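Local coordinates for protein lectin (Pleurotus ostreatus, PDB 6T0Q) that binds galactose-type sugars such as N-acetylgalactosamine through two calcium-containing beta-sandwich domains resembling carbohydrate-binding modules, at residues 53-58 and 149-154. Residues are numbered along the deposited sequence; the frame is centred on the assembly and turned at random.
Sequences RPFRKN and WKTLRA. With NAG (2-acetamido-2-deoxy-beta-D-glucopyranose), chain E.
Arg56 and Lys150 form the hydrogen-bonded antiparallel pair that ties the short strand 150-151 to strand 51-60 in a five-stranded sheet of the N-terminal beta-sandwich domain. Arg56 N donates to Lys150 O at 2.9 Å, and Lys150 N returns a straighter bond to Arg56 O (2.8 Å, N-H...O angle 168°). Next to this pair a side chain adds a bond: the hydroxyl of Thr151, anti to its own backbone N (chi1 -172°), donates to Pro54 O with OG1 and O 2.6 Å apart. The same OG1 sits over one face of the Phe55 ring, 3.3 Å from CE1. The side chains of Phe55 and Trp149 both touch Ile36 and, on strand 126-135 of the opposing sheet, Ile127 and Ile131 respectively, while the Trp149 indole NH is taken by Val144 O. On the other face of the sheet, Arg56 reaches Asp167 in a salt bridge and Lys150 NZ bonds to the carbonyls of Asp167 and Trp170, fastening the following loop. Strand 51-60 carries an N-linked NAG on Asn58, near its C-terminal end. Opposite Trp149, the Lys57 side chain crosses that of the tryptophan at about a right angle, its CB seated over the five-membered ring in a CH-pi contact, 3.4 Å from the ring centroid.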
ATOM      1  N   ARG A  53      30.646 -14.585 -25.137  1.00 23.73           N
ATOM      2  CA  ARG A  53      31.092 -13.271 -25.602  1.00 21.14           C
ATOM      3  C   ARG A  53      30.160 -12.172 -25.106  1.00 23.50           C
ATOM      4  O   ARG A  53      28.938 -12.381 -25.051  1.00 24.70           O
ATOM      5  CB  ARG A  53      31.157 -13.245 -27.145  1.00 19.59           C
ATOM      6  CG  ARG A  53      32.201 -14.208 -27.735  1.00 20.35           C
ATOM      7  CD  ARG A  53      33.606 -13.755 -27.334  1.00 23.48           C
ATOM      8  NE  ARG A  53      34.678 -14.528 -27.968  1.00 23.46           N
ATOM      9  CZ  ARG A  53      35.445 -15.406 -27.325  1.00 27.52           C
ATOM     10  NH1 ARG A  53      35.251 -15.642 -26.033  1.00 23.22           N
ATOM     11  NH2 ARG A  53      36.404 -16.049 -27.976  1.00 25.49           N
ATOM     12  N   PRO A  54      30.698 -11.007 -24.736  1.00 24.75           N
ATOM     13  CA  PRO A  54      29.860  -9.898 -24.270  1.00 24.42           C
ATOM     14  C   PRO A  54      29.401  -8.976 -25.389  1.00 27.50           C
ATOM     15  O   PRO A  54      30.092  -8.773 -26.388  1.00 24.80           O
ATOM     16  CB  PRO A  54      30.802  -9.132 -23.330  1.00 19.43           C
ATOM     17  CG  PRO A  54      32.138  -9.272 -24.005  1.00 20.88           C
ATOM     18  CD  PRO A  54      32.137 -10.680 -24.633  1.00 24.78           C
ATOM     19  N   PHE A  55      28.220  -8.391 -25.181  1.00 22.15           N
ATOM     20  CA  PHE A  55      27.647  -7.402 -26.090  1.00 24.42           C
ATOM     21  C   PHE A  55      26.982  -6.316 -25.256  1.00 24.20           C
ATOM     22  O   PHE A  55      26.248  -6.626 -24.315  1.00 28.24           O
ATOM     23  CB  PHE A  55      26.639  -8.057 -27.052  1.00 21.18           C
ATOM     24  CG  PHE A  55      27.248  -9.171 -27.859  1.00 20.32           C
ATOM     25  CD1 PHE A  55      27.901  -8.896 -29.056  1.00 20.83           C
ATOM     26  CD2 PHE A  55      27.234 -10.471 -27.386  1.00 20.09           C
ATOM     27  CE1 PHE A  55      28.512  -9.913 -29.787  1.00 21.64           C
ATOM     28  CE2 PHE A  55      27.828 -11.507 -28.113  1.00 23.22           C
ATOM     29  CZ  PHE A  55      28.480 -11.223 -29.313  1.00 20.60           C
ATOM     30  N   ARG A  56      27.247  -5.053 -25.600  1.00 21.90           N
ATOM     31  CA  ARG A  56      26.813  -3.906 -24.810  1.00 27.87           C
ATOM     32  C   ARG A  56      26.366  -2.783 -25.726  1.00 27.67           C
ATOM     33  O   ARG A  56      26.972  -2.546 -26.774  1.00 23.42           O
ATOM     34  CB  ARG A  56      27.938  -3.322 -23.942  1.00 30.27           C
ATOM     35  CG  ARG A  56      28.171  -3.959 -22.617  1.00 37.08           C
ATOM     36  CD  ARG A  56      29.410  -3.323 -21.981  1.00 28.84           C
ATOM     37  NE  ARG A  56      29.319  -1.864 -21.863  1.00 27.33           N
ATOM     38  CZ  ARG A  56      29.305  -1.209 -20.702  1.00 30.83           C
ATOM     39  NH1 ARG A  56      29.361  -1.886 -19.563  1.00 24.95           N
ATOM     40  NH2 ARG A  56      29.237   0.122 -20.675  1.00 28.02           N
ATOM     41  N   LYS A  57      25.358  -2.039 -25.275  1.00 23.02           N
ATOM     42  CA  LYS A  57      24.950  -0.829 -25.980  1.00 25.99           C
ATOM     43  C   LYS A  57      24.302   0.126 -24.985  1.00 24.80           C
ATOM     44  O   LYS A  57      23.350  -0.253 -24.297  1.00 23.19           O
ATOM     45  CB  LYS A  57      24.000  -1.188 -27.107  1.00 33.61           C
ATOM     46  CG  LYS A  57      23.250  -0.041 -27.702  1.00 42.11           C
ATOM     47  CD  LYS A  57      24.009   0.644 -28.795  1.00 37.54           C
ATOM     48  CE  LYS A  57      23.030   1.466 -29.618  1.00 42.15           C
ATOM     49  NZ  LYS A  57      23.708   2.349 -30.578  1.00 38.36           N
ATOM     50  N   ASN A  58      24.848   1.338 -24.879  1.00 23.54           N
ATOM     51  CA  ASN A  58      24.238   2.437 -24.129  1.00 27.09           C
ATOM     52  C   ASN A  58      23.262   3.140 -25.063  1.00 29.28           C
ATOM     53  O   ASN A  58      23.670   3.733 -26.065  1.00 25.15           O
ATOM     54  CB  ASN A  58      25.307   3.411 -23.627  1.00 36.08           C
ATOM     55  CG  ASN A  58      24.723   4.561 -22.784  1.00 35.25           C
ATOM     56  OD1 ASN A  58      23.539   4.546 -22.444  1.00 29.05           O
ATOM     57  ND2 ASN A  58      25.565   5.559 -22.449  1.00 37.65           N
ATOM     58  N   TRP A 149      26.540  -1.997 -31.515  1.00 21.78           N
ATOM     59  CA  TRP A 149      26.837  -2.595 -30.223  1.00 20.70           C
ATOM     60  C   TRP A 149      28.335  -2.864 -30.112  1.00 22.69           C
ATOM     61  O   TRP A 149      29.026  -3.044 -31.116  1.00 24.07           O
ATOM     62  CB  TRP A 149      26.041  -3.894 -30.049  1.00 19.54           C
ATOM     63  CG  TRP A 149      24.569  -3.650 -29.802  1.00 22.13           C
ATOM     64  CD1 TRP A 149      23.721  -2.884 -30.555  1.00 23.31           C
ATOM     65  CD2 TRP A 149      23.783  -4.168 -28.717  1.00 20.73           C
ATOM     66  NE1 TRP A 149      22.458  -2.893 -30.006  1.00 21.22           N
ATOM     67  CE2 TRP A 149      22.469  -3.672 -28.876  1.00 20.96           C
ATOM     68  CE3 TRP A 149      24.070  -4.984 -27.613  1.00 21.15           C
ATOM     69  CZ2 TRP A 149      21.438  -3.979 -27.983  1.00 20.57           C
ATOM     70  CZ3 TRP A 149      23.040  -5.289 -26.720  1.00 23.23           C
ATOM     71  CH2 TRP A 149      21.742  -4.794 -26.918  1.00 21.49           C
ATOM     72  N   LYS A 150      28.840  -2.869 -28.878  1.00 18.37           N
ATOM     73  CA  LYS A 150      30.234  -3.197 -28.615  1.00 24.25           C
ATOM     74  C   LYS A 150      30.359  -4.645 -28.153  1.00 27.16           C
ATOM     75  O   LYS A 150      29.448  -5.197 -27.533  1.00 22.82           O
ATOM     76  CB  LYS A 150      30.828  -2.259 -27.554  1.00 22.26           C
ATOM     77  CG  LYS A 150      30.971  -0.795 -28.013  1.00 25.35           C
ATOM     78  CD  LYS A 150      31.637  -0.711 -29.384  1.00 29.43           C
ATOM     79  CE  LYS A 150      32.163   0.709 -29.686  1.00 37.51           C
ATOM     80  NZ  LYS A 150      33.282   1.131 -28.781  1.00 33.55           N
ATOM     81  N   THR A 151      31.503  -5.256 -28.458  1.00 23.56           N
ATOM     82  CA  THR A 151      31.772  -6.625 -28.045  1.00 21.48           C
ATOM     83  C   THR A 151      33.253  -6.761 -27.711  1.00 26.87           C
ATOM     84  O   THR A 151      34.013  -5.786 -27.756  1.00 27.99           O
ATOM     85  CB  THR A 151      31.350  -7.624 -29.136  1.00 23.21           C
ATOM     86  OG1 THR A 151      31.442  -8.962 -28.630  1.00 23.54           O
ATOM     87  CG2 THR A 151      32.243  -7.504 -30.355  1.00 23.03           C
ATOM     88  N   LEU A 152      33.663  -7.982 -27.363  1.00 24.87           N
ATOM     89  CA  LEU A 152      35.075  -8.319 -27.208  1.00 30.77           C
ATOM     90  C   LEU A 152      35.321  -9.701 -27.790  1.00 30.73           C
ATOM     91  O   LEU A 152      34.444 -10.562 -27.755  1.00 26.75           O
ATOM     92  CB  LEU A 152      35.528  -8.330 -25.739  1.00 29.06           C
ATOM     93  CG  LEU A 152      35.605  -7.047 -24.918  1.00 31.15           C
ATOM     94  CD1 LEU A 152      35.988  -7.415 -23.493  1.00 30.06           C
ATOM     95  CD2 LEU A 152      36.612  -6.076 -25.503  1.00 31.12           C
ATOM     96  N   ARG A 153      36.526  -9.913 -28.310  1.00 26.95           N
ATOM     97  CA  ARG A 153      36.938 -11.247 -28.747  1.00 27.71           C
ATOM     98  C   ARG A 153      37.511 -12.047 -27.587  1.00 29.83           C
ATOM     99  O   ARG A 153      38.616 -12.580 -27.670  1.00 32.99           O
ATOM    100  CB  ARG A 153      37.955 -11.146 -29.879  1.00 28.85           C
ATOM    101  CG  ARG A 153      37.461 -10.436 -31.113  1.00 29.70           C
ATOM    102  CD  ARG A 153      38.479 -10.555 -32.243  1.00 30.69           C
ATOM    103  NE  ARG A 153      37.985  -9.973 -33.481  1.00 34.42           N
ATOM    104  CZ  ARG A 153      38.248 -10.462 -34.688  1.00 37.55           C
ATOM    105  NH1 ARG A 153      38.996 -11.549 -34.820  1.00 37.31           N
ATOM    106  NH2 ARG A 153      37.760  -9.864 -35.763  1.00 36.81           N
ATOM    107  N   ALA A 154      36.758 -12.134 -26.497  1.00 27.39           N
ATOM    108  CA  ALA A 154      37.222 -12.762 -25.267  1.00 28.08           C
ATOM    109  C   ALA A 154      36.010 -12.970 -24.375  1.00 31.10           C
ATOM    110  O   ALA A 154      34.941 -12.401 -24.613  1.00 30.84           O
ATOM    111  CB  ALA A 154      38.293 -11.906 -24.573  1.00 34.89           C
TER
HETATM  112  C1  NAG E 402      25.229   6.726 -21.629  1.00 35.61           C
HETATM  113  C2  NAG E 402      26.190   6.774 -20.441  1.00 36.89           C
HETATM  114  C3  NAG E 402      25.871   7.967 -19.533  1.00 37.26           C
HETATM  115  C4  NAG E 402      25.835   9.270 -20.324  1.00 44.68           C
HETATM  116  C5  NAG E 402      24.886   9.113 -21.515  1.00 43.33           C
HETATM  117  C6  NAG E 402      24.864  10.317 -22.427  1.00 42.78           C
HETATM  118  C7  NAG E 402      27.090   4.591 -19.782  1.00 41.52           C
HETATM  119  C8  NAG E 402      26.885   3.360 -18.947  1.00 34.81           C
HETATM  120  N2  NAG E 402      26.143   5.530 -19.689  1.00 33.32           N
HETATM  121  O3  NAG E 402      26.861   8.026 -18.515  1.00 36.56           O
HETATM  122  O5  NAG E 402      25.263   7.983 -22.326  1.00 36.60           O
HETATM  123  O6  NAG E 402      26.002  10.331 -23.277  1.00 46.01           O
HETATM  124  O7  NAG E 402      28.061   4.724 -20.518  1.00 49.19           O